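Local coordinates for protein protocadherin-19 isoform 1 (Danio rerio, PDB 5CO1) that mediates calcium-dependent homophilic cell adhesion, robustly when in complex with a classical cadherin that serves as its adhesion cofactor, at residues A[102-107]-A[141-146]. Residues are numbered along the deposited sequence; the frame is centred on the assembly and turned at random.
Sequences VIDIND and DNDSGA. With CA (calcium ion), chain F; CA (calcium ion), chain G; CA (calcium ion), chain E.
The carboxylate of Asp-143 lies between two calcium ions and overlaps the acidic side chains of the 102-107 segment, which carries most of the DxNDN linker motif of cadherins, completed by Asn-108. With CG turned anti to its own carbonyl carbon (chi1 -61°), its two oxygens are shared out: OD1 binds the chain F calcium at 2.5 Å and OD2 the chain G calcium. Around the first ion, Asp-143 OD1 lies 3.0 Å from Asp-107 OD1, and the two carboxylate planes are only 22° apart; Asp-104 OD1 and the carbonyl oxygen of Ile-105 complete this segment's share. Around the second ion, the amide of Asn-106 stands steeply to the Asp-143 carboxylate and binds the chain G calcium through OD1 at 2.3 Å, while its ND2 is held by Pro-197. The oxygens come together because they share coordination shells, and the cations probably offset much of the carboxylates' mutual repulsion. Asp-107 bridges as well, its OD2 reaching the chain E calcium at 2.1 Å, where two waters also bind. Asp-141 grips the chain G ion through both oxygens, while its OD1 accepts a hydrogen bond from the backbone N-H of Asp-143 (N to OD1 3.1 Å) in an Asx turn that helps to position the bridging residue. A single direct hydrogen bond crosses between the segments: Ser-144 N meets Asp-104 OD2 at 3.3 Å, from above the carboxylate plane; that oxygen also has a partner in Asn-147. Glu-15 and Glu-73 add ligands from EC3, and Asp-193 from EC4. The arrangement is the three-calcium junction characteristic of cadherins, in which metal coordination joins successive repeats: 102-107 runs out of strand 94-103 in the EC3 beta-sandwich, and 141-146 forms part of the loop between strands 135-140 and 150-155 of EC4.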
# COMPACT_ATOMS: atom_id res chain seq x y z
N VAL A 102 -8.75 8.62 1.38
CA VAL A 102 -7.48 8.50 2.00
C VAL A 102 -6.49 8.35 0.89
O VAL A 102 -6.52 7.38 0.17
CB VAL A 102 -7.44 7.26 2.88
CG1 VAL A 102 -6.06 7.10 3.46
CG2 VAL A 102 -8.45 7.43 3.97
N ILE A 103 -5.56 9.28 0.83
CA ILE A 103 -4.71 9.38 -0.32
C ILE A 103 -3.40 8.67 -0.10
O ILE A 103 -2.80 8.74 0.95
CB ILE A 103 -4.63 10.85 -0.78
CG1 ILE A 103 -5.95 11.13 -1.48
CG2 ILE A 103 -3.52 11.06 -1.82
CD1 ILE A 103 -6.40 12.52 -1.31
N ASP A 104 -3.06 7.83 -1.06
CA ASP A 104 -1.93 6.91 -0.92
C ASP A 104 -0.63 7.69 -1.06
O ASP A 104 -0.52 8.59 -1.92
CB ASP A 104 -2.01 5.82 -1.95
CG ASP A 104 -0.71 5.06 -2.10
OD1 ASP A 104 -0.29 4.42 -1.11
OD2 ASP A 104 -0.15 5.06 -3.23
N ILE A 105 0.27 7.44 -0.11
CA ILE A 105 1.67 7.76 -0.24
C ILE A 105 2.59 6.54 -0.28
O ILE A 105 2.19 5.42 0.02
CB ILE A 105 2.14 8.67 0.89
CG1 ILE A 105 1.90 8.00 2.24
CG2 ILE A 105 1.42 10.02 0.83
CD1 ILE A 105 3.08 8.07 3.17
N ASN A 106 3.82 6.78 -0.73
CA ASN A 106 4.80 5.73 -0.80
C ASN A 106 5.40 5.37 0.56
O ASN A 106 6.50 5.72 0.87
CB ASN A 106 5.89 6.10 -1.75
CG ASN A 106 6.56 4.88 -2.34
OD1 ASN A 106 6.03 3.78 -2.28
ND2 ASN A 106 7.70 5.08 -2.96
N ASP A 107 4.66 4.62 1.35
CA ASP A 107 5.17 4.14 2.62
C ASP A 107 5.45 2.62 2.58
O ASP A 107 5.48 1.98 3.60
CB ASP A 107 4.18 4.49 3.74
CG ASP A 107 2.77 3.94 3.51
OD1 ASP A 107 2.39 3.69 2.34
OD2 ASP A 107 2.00 3.85 4.48
N ASP A 141 4.59 -4.48 -4.57
CA ASP A 141 4.55 -3.31 -3.74
C ASP A 141 3.08 -3.13 -3.35
O ASP A 141 2.21 -2.99 -4.21
CB ASP A 141 5.06 -2.10 -4.56
CG ASP A 141 5.55 -0.94 -3.68
OD1 ASP A 141 4.75 -0.38 -2.91
OD2 ASP A 141 6.72 -0.51 -3.83
N ASN A 142 2.83 -3.06 -2.06
CA ASN A 142 1.49 -2.79 -1.56
C ASN A 142 0.92 -1.40 -1.85
O ASN A 142 -0.23 -1.17 -1.54
CB ASN A 142 1.43 -3.02 -0.04
CG ASN A 142 1.92 -4.39 0.37
OD1 ASN A 142 1.54 -5.40 -0.21
ND2 ASN A 142 2.85 -4.43 1.32
N ASP A 143 1.71 -0.45 -2.35
CA ASP A 143 1.20 0.90 -2.63
C ASP A 143 0.46 0.88 -3.97
O ASP A 143 0.58 -0.09 -4.71
CB ASP A 143 2.33 1.96 -2.65
CG ASP A 143 3.07 2.09 -1.32
OD1 ASP A 143 2.41 2.27 -0.27
OD2 ASP A 143 4.34 2.01 -1.34
N SER A 144 -0.23 1.97 -4.30
CA SER A 144 -0.92 2.10 -5.59
C SER A 144 -0.24 3.07 -6.56
O SER A 144 0.74 3.71 -6.23
CB SER A 144 -2.36 2.54 -5.36
OG SER A 144 -2.96 1.71 -4.37
N GLY A 145 -0.67 3.03 -7.81
CA GLY A 145 -0.12 3.87 -8.85
C GLY A 145 1.37 3.68 -9.10
O GLY A 145 1.89 2.54 -9.13
N ALA A 146 2.04 4.81 -9.30
CA ALA A 146 3.49 4.84 -9.45
C ALA A 146 4.18 4.32 -8.20
O ALA A 146 5.26 3.74 -8.29
CB ALA A 146 3.93 6.28 -9.72
CA CA F . 0.81 3.83 0.77
CA CA G . 6.11 1.59 -2.86
CA CA E . 0.14 2.78 4.52
O HOH W 1 1.26 0.70 4.89
O HOH W 2 -0.22 3.20 6.71